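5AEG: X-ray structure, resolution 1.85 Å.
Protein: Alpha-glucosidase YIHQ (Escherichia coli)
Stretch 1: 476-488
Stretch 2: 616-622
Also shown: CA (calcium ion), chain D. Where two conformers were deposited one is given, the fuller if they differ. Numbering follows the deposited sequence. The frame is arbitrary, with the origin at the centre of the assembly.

Stretch 1, residues 476-488: DWSLDDGLASVVP
Stretch 2 (616-622) APVHEEG

Two stretches of one chain, at least 130 residues apart in sequence where they touch, bury 455 Å² between them without a single direct hydrogen bond. Residues 616-622 run without regular helix or strand. Residues 476-482 form a loop; 483-485 have helical phi/psi angles, and 486-488 belong to a helix that continues onward. Two CA pairs set the register: Trp477 CA lies 5.6 Å from Glu620 CA, and Ala484 CA lies 5.2 Å from His619 CA.

Aromatic rings supply the two main packing surfaces. Trp477 (phi/psi -105/21, chi1 m, chi2 91°) directs its CA-to-CB bond toward the other stretch. The extended Glu621 side chain (chi1 and chi2 both t) lays its methylenes over one indole face: Glu621 CB lies 3.6 Å from the centroid of the five-membered ring, only 6° off the normal, a CH-pi contact, and Glu621 CG comes 3.4 Å from Trp477 NE1. The aliphatic part of a glutamate suits this place because it can cover a ring while its carboxylate lies beyond. Trp477 CE3 also approaches Glu620 C at 3.3 Å. His619 (-121/14, chi1 p, chi2 67°) offers one ring face to Ala484, whose CB stands 3.8 Å from the ring centroid, 26° off the normal. A methyl is compact enough to let the backbones approach closely here. Leu479 (chi1 m, chi2 t) reaches the same ring, with CD2 3.8 Å from His619 CE1. His619 ND1, buried by the contact, has no polar partner in the model.

Aliphatic packing extends the contact toward Pro617 (-62/137). Leu483, with both chi angles t, places CD2 4.3 Å from Pro617 CB and 3.9 Å from His619 CB; Val487 (chi1 t) brings CG2 to 4.2 Å from Pro617 CG. Aliphatic side chains suit this buried site, where they pack against the proline ring and need no hydrogen bond.

Water 1 provides the polar link. Its oxygen accepts from Ala484 N (2.9 Å) and donates to Ser478 O (3.0 Å) and His619 O (2.9 Å), joining the stretches through their backbones.

Hydrogen bonds within the first stretch shape its loop. Asp476 OD1 (chi1 p) accepts from Ser478 N at 2.8 Å and Ser478 OG at 2.7 Å; Ser478 OG (chi1 p) in turn accepts from Asp481 N at 3.2 Å. At Gly482 (-112/-162) a CB would clash with Ser478 N. Gly482 O accepts from Ser485 N (3.1 Å) and Ser485 OG (2.8 Å, chi1 p). Asp481 grips calcium through OD1 (2.4 Å) and OD2 (2.6 Å).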

ATOM      1  N   ASP A 476      -2.551 -15.180 -11.732  1.00 18.76           N
ATOM      2  CA  ASP A 476      -1.534 -16.212 -11.887  1.00 19.04           C
ATOM      3  C   ASP A 476      -0.986 -16.554 -10.556  1.00 18.85           C
ATOM      4  O   ASP A 476      -1.445 -16.008  -9.508  1.00 19.29           O
ATOM      5  CB  ASP A 476      -0.466 -15.905 -12.978  1.00 19.47           C
ATOM      6  CG  ASP A 476       0.606 -14.879 -12.573  1.00 21.28           C
ATOM      7  OD1 ASP A 476       0.804 -14.529 -11.354  1.00 20.99           O
ATOM      8  OD2 ASP A 476       1.300 -14.424 -13.511  1.00 20.99           O
ATOM      9  N   TRP A 477      -0.070 -17.505 -10.573  1.00 18.30           N
ATOM     10  CA  TRP A 477       0.584 -18.033  -9.378  1.00 18.76           C
ATOM     11  C   TRP A 477       2.022 -17.526  -9.248  1.00 19.05           C
ATOM     12  O   TRP A 477       2.869 -18.134  -8.526  1.00 18.58           O
ATOM     13  CB  TRP A 477       0.588 -19.578  -9.448  1.00 19.62           C
ATOM     14  CG  TRP A 477      -0.802 -20.228  -9.643  1.00 21.46           C
ATOM     15  CD1 TRP A 477      -1.415 -20.550 -10.820  1.00 23.97           C
ATOM     16  CD2 TRP A 477      -1.708 -20.661  -8.592  1.00 21.45           C
ATOM     17  NE1 TRP A 477      -2.629 -21.122 -10.573  1.00 22.61           N
ATOM     18  CE2 TRP A 477      -2.819 -21.255  -9.227  1.00 21.74           C
ATOM     19  CE3 TRP A 477      -1.637 -20.660  -7.189  1.00 19.11           C
ATOM     20  CZ2 TRP A 477      -3.901 -21.832  -8.514  1.00 20.05           C
ATOM     21  CZ3 TRP A 477      -2.711 -21.206  -6.464  1.00 20.39           C
ATOM     22  CH2 TRP A 477      -3.837 -21.810  -7.138  1.00 20.54           C
ATOM     23  N   SER A 478       2.351 -16.428  -9.902  1.00 18.49           N
ATOM     24  CA  SER A 478       3.795 -15.991  -9.856  1.00 17.36           C
ATOM     25  C   SER A 478       4.145 -15.489  -8.473  1.00 19.02           C
ATOM     26  O   SER A 478       3.270 -14.934  -7.737  1.00 17.93           O
ATOM     27  CB  SER A 478       4.079 -14.928 -10.898  1.00 18.92           C
ATOM     28  OG  SER A 478       3.269 -13.794 -10.696  1.00 18.89           O
ATOM     29  N   LEU A 479       5.421 -15.533  -8.149  1.00 19.95           N
ATOM     30  CA  LEU A 479       5.917 -14.917  -6.929  1.00 20.08           C
ATOM     31  C   LEU A 479       5.822 -13.407  -6.973  1.00 17.84           C
ATOM     32  O   LEU A 479       5.418 -12.779  -5.980  1.00 20.70           O
ATOM     33  CB  LEU A 479       7.373 -15.322  -6.691  1.00 20.49           C
ATOM     34  CG  LEU A 479       7.605 -16.763  -6.278  1.00 25.17           C
ATOM     35  CD1 LEU A 479       9.096 -17.047  -6.051  1.00 29.30           C
ATOM     36  CD2 LEU A 479       6.863 -16.983  -4.969  1.00 26.62           C
ATOM     37  N   ASP A 480       6.151 -12.764  -8.065  1.00 18.02           N
ATOM     38  CA  ASP A 480       6.262 -11.300  -8.094  1.00 17.93           C
ATOM     39  C   ASP A 480       4.974 -10.554  -8.435  1.00 19.97           C
ATOM     40  O   ASP A 480       4.893  -9.353  -8.194  1.00 18.33           O
ATOM     41  CB  ASP A 480       7.354 -10.873  -9.086  1.00 18.27           C
ATOM     42  CG  ASP A 480       8.720 -11.399  -8.675  1.00 23.28           C
ATOM     43  OD1 ASP A 480       9.280 -10.857  -7.753  1.00 23.04           O
ATOM     44  OD2 ASP A 480       9.190 -12.367  -9.266  1.00 22.99           O
ATOM     45  N   ASP A 481       3.980 -11.243  -8.983  1.00 16.38           N
ATOM     46  CA  ASP A 481       2.742 -10.591  -9.257  1.00 15.54           C
ATOM     47  C   ASP A 481       1.515 -11.411  -9.088  1.00 18.35           C
ATOM     48  O   ASP A 481       0.406 -11.037  -9.500  1.00 18.79           O
ATOM     49  CB  ASP A 481       2.830  -9.929 -10.658  1.00 18.10           C
ATOM     50  CG  ASP A 481       2.016  -8.638 -10.791  1.00 18.66           C
ATOM     51  OD1 ASP A 481       1.371  -8.065  -9.864  1.00 17.00           O
ATOM     52  OD2 ASP A 481       1.966  -8.086 -11.927  1.00 19.46           O
ATOM     53  N   GLY A 482       1.631 -12.516  -8.362  1.00 19.98           N
ATOM     54  CA  GLY A 482       0.459 -13.390  -8.174  1.00 19.33           C
ATOM     55  C   GLY A 482       0.012 -13.350  -6.738  1.00 16.98           C
ATOM     56  O   GLY A 482       0.314 -12.406  -5.965  1.00 16.31           O
ATOM     57  N   LEU A 483      -0.760 -14.339  -6.347  1.00 16.40           N
ATOM     58  CA  LEU A 483      -1.237 -14.450  -4.969  1.00 17.49           C
ATOM     59  C   LEU A 483      -0.140 -14.182  -3.895  1.00 15.96           C
ATOM     60  O   LEU A 483      -0.383 -13.442  -2.951  1.00 19.72           O
ATOM     61  CB  LEU A 483      -1.955 -15.808  -4.738  1.00 19.19           C
ATOM     62  CG  LEU A 483      -2.731 -16.057  -3.446  1.00 20.16           C
ATOM     63  CD1 LEU A 483      -3.648 -17.273  -3.727  1.00 20.94           C
ATOM     64  CD2 LEU A 483      -1.824 -16.437  -2.278  1.00 22.08           C
ATOM     65  N   ALA A 484       1.010 -14.811  -4.088  1.00 16.09           N
ATOM     66  CA  ALA A 484       2.132 -14.746  -3.119  1.00 15.88           C
ATOM     67  C   ALA A 484       2.548 -13.309  -2.794  1.00 17.56           C
ATOM     68  O   ALA A 484       2.911 -13.004  -1.663  1.00 19.68           O
ATOM     69  CB  ALA A 484       3.264 -15.456  -3.629  1.00 16.90           C
ATOM     70  N   SER A 485       2.567 -12.455  -3.814  1.00 17.25           N
ATOM     71  CA  SER A 485       3.104 -11.113  -3.723  1.00 16.55           C
ATOM     72  C   SER A 485       2.296 -10.239  -2.739  1.00 17.32           C
ATOM     73  O   SER A 485       2.776  -9.170  -2.263  1.00 16.94           O
ATOM     74  CB  SER A 485       3.205 -10.518  -5.173  1.00 16.37           C
ATOM     75  OG  SER A 485       1.899 -10.166  -5.635  1.00 17.46           O
ATOM     76  N   VAL A 486       1.046 -10.639  -2.453  1.00 16.89           N
ATOM     77  CA  VAL A 486       0.224  -9.906  -1.511  1.00 16.92           C
ATOM     78  C   VAL A 486       0.814  -9.929  -0.061  1.00 18.05           C
ATOM     79  O   VAL A 486       0.625  -8.981   0.720  1.00 16.21           O
ATOM     80  CB  VAL A 486      -1.249 -10.423  -1.521  1.00 17.01           C
ATOM     81  CG1 VAL A 486      -2.079  -9.673  -0.516  1.00 16.27           C
ATOM     82  CG2 VAL A 486      -1.859 -10.345  -2.957  1.00 17.51           C
ATOM     83  N   VAL A 487       1.471 -11.033   0.286  1.00 16.42           N
ATOM     84  CA  VAL A 487       2.008 -11.139   1.645  1.00 17.94           C
ATOM     85  C   VAL A 487       3.160 -10.167   1.988  1.00 18.02           C
ATOM     86  O   VAL A 487       3.034  -9.425   2.927  1.00 17.13           O
ATOM     87  CB  VAL A 487       2.363 -12.581   2.030  1.00 19.69           C
ATOM     88  CG1 VAL A 487       2.705 -12.662   3.504  1.00 18.27           C
ATOM     89  CG2 VAL A 487       1.166 -13.513   1.761  1.00 19.83           C
ATOM     90  N   PRO A 488       4.228 -10.070   1.169  1.00 17.69           N
ATOM     91  CA  PRO A 488       5.175  -8.975   1.398  1.00 17.23           C
ATOM     92  C   PRO A 488       4.550  -7.612   1.301  1.00 17.53           C
ATOM     93  O   PRO A 488       4.937  -6.727   2.056  1.00 17.43           O
ATOM     94  CB  PRO A 488       6.294  -9.189   0.375  1.00 20.23           C
ATOM     95  CG  PRO A 488       5.793 -10.213  -0.572  1.00 21.75           C
ATOM     96  CD  PRO A 488       4.674 -10.983   0.132  1.00 17.54           C
ATOM     97  N   ALA A 616       0.023 -19.454   6.483  1.00 17.45           N
ATOM     98  CA  ALA A 616       0.970 -19.551   5.399  1.00 18.34           C
ATOM     99  C   ALA A 616       0.193 -19.953   4.160  1.00 18.06           C
ATOM    100  O   ALA A 616       0.020 -21.119   3.876  1.00 20.48           O
ATOM    101  CB  ALA A 616       2.063 -20.529   5.700  1.00 21.96           C
ATOM    102  N   PRO A 617      -0.300 -18.977   3.415  1.00 19.12           N
ATOM    103  CA  PRO A 617      -1.159 -19.279   2.267  1.00 20.01           C
ATOM    104  C   PRO A 617      -0.514 -20.093   1.161  1.00 20.01           C
ATOM    105  O   PRO A 617       0.630 -19.850   0.770  1.00 20.14           O
ATOM    106  CB  PRO A 617      -1.597 -17.883   1.749  1.00 23.99           C
ATOM    107  CG  PRO A 617      -1.146 -16.914   2.732  1.00 24.77           C
ATOM    108  CD  PRO A 617      -0.068 -17.550   3.600  1.00 21.20           C
ATOM    109  N   VAL A 618      -1.240 -21.069   0.622  1.00 17.63           N
ATOM    110  CA  VAL A 618      -0.754 -21.797  -0.487  1.00 17.60           C
ATOM    111  C   VAL A 618      -0.709 -20.833  -1.688  1.00 18.28           C
ATOM    112  O   VAL A 618      -1.722 -20.318  -2.072  1.00 22.87           O
ATOM    113  CB  VAL A 618      -1.668 -23.063  -0.770  1.00 19.37           C
ATOM    114  CG1 VAL A 618      -1.284 -23.789  -2.046  1.00 17.77           C
ATOM    115  CG2 VAL A 618      -1.563 -23.998   0.444  1.00 21.63           C
ATOM    116  N   HIS A 619       0.445 -20.640  -2.295  1.00 19.68           N
ATOM    117  CA  HIS A 619       0.607 -19.672  -3.424  1.00 19.68           C
ATOM    118  C   HIS A 619       1.112 -20.326  -4.708  1.00 21.42           C
ATOM    119  O   HIS A 619       1.453 -19.648  -5.672  1.00 19.31           O
ATOM    120  CB  HIS A 619       1.414 -18.454  -3.004  1.00 19.85           C
ATOM    121  CG  HIS A 619       2.824 -18.761  -2.601  1.00 19.20           C
ATOM    122  ND1 HIS A 619       3.812 -19.217  -3.467  1.00 20.65           N
ATOM    123  CD2 HIS A 619       3.409 -18.667  -1.394  1.00 17.67           C
ATOM    124  CE1 HIS A 619       4.935 -19.366  -2.795  1.00 19.52           C
ATOM    125  NE2 HIS A 619       4.709 -19.039  -1.541  1.00 21.31           N
ATOM    126  N   GLU A 620       1.066 -21.661  -4.758  1.00 20.95           N
ATOM    127  CA  GLU A 620       1.448 -22.443  -5.956  1.00 21.77           C
ATOM    128  C   GLU A 620       0.275 -23.291  -6.443  1.00 23.37           C
ATOM    129  O   GLU A 620      -0.482 -23.793  -5.616  1.00 19.80           O
ATOM    130  CB  GLU A 620       2.646 -23.364  -5.654  1.00 24.58           C
ATOM    131  CG  GLU A 620       3.958 -22.664  -5.384  1.00 26.59           C
ATOM    132  CD  GLU A 620       5.015 -23.566  -4.818  1.00 31.07           C
ATOM    133  OE1 GLU A 620       4.860 -24.807  -4.754  1.00 28.45           O
ATOM    134  OE2 GLU A 620       6.033 -23.024  -4.423  1.00 28.92           O
ATOM    135  N   GLU A 621       0.223 -23.513  -7.758  1.00 22.81           N
ATOM    136  CA  GLU A 621      -0.747 -24.318  -8.461  0.50 23.45           C
ATOM    137  C   GLU A 621      -0.516 -25.816  -8.149  1.00 22.70           C
ATOM    138  O   GLU A 621       0.625 -26.225  -8.038  1.00 21.61           O
ATOM    139  CB  GLU A 621      -0.546 -24.091  -9.991  0.50 25.02           C
ATOM    140  CG  GLU A 621      -1.773 -24.406 -10.829  0.50 26.49           C
ATOM    141  CD  GLU A 621      -1.595 -24.219 -12.330  0.50 26.18           C
ATOM    142  OE1 GLU A 621      -0.654 -23.576 -12.798  0.50 23.56           O
ATOM    143  OE2 GLU A 621      -2.436 -24.757 -13.063  0.50 26.29           O
ATOM    144  N   GLY A 622      -1.584 -26.600  -8.019  1.00 23.15           N
ATOM    145  CA  GLY A 622      -1.485 -28.058  -8.008  1.00 24.49           C
ATOM    146  C   GLY A 622      -0.919 -28.620  -6.736  1.00 25.09           C
ATOM    147  O   GLY A 622      -0.487 -29.734  -6.690  1.00 26.23           O
TER
HETATM  148 CA    CA D1680       0.550  -6.128 -11.076  1.00 18.04          CA
HETATM  149  O   HOH W   1       1.459 -16.800  -6.198  1.00 19.30           O
HETATM  150  O   HOH W   2      -0.822  -7.266 -12.664  1.00 18.24           O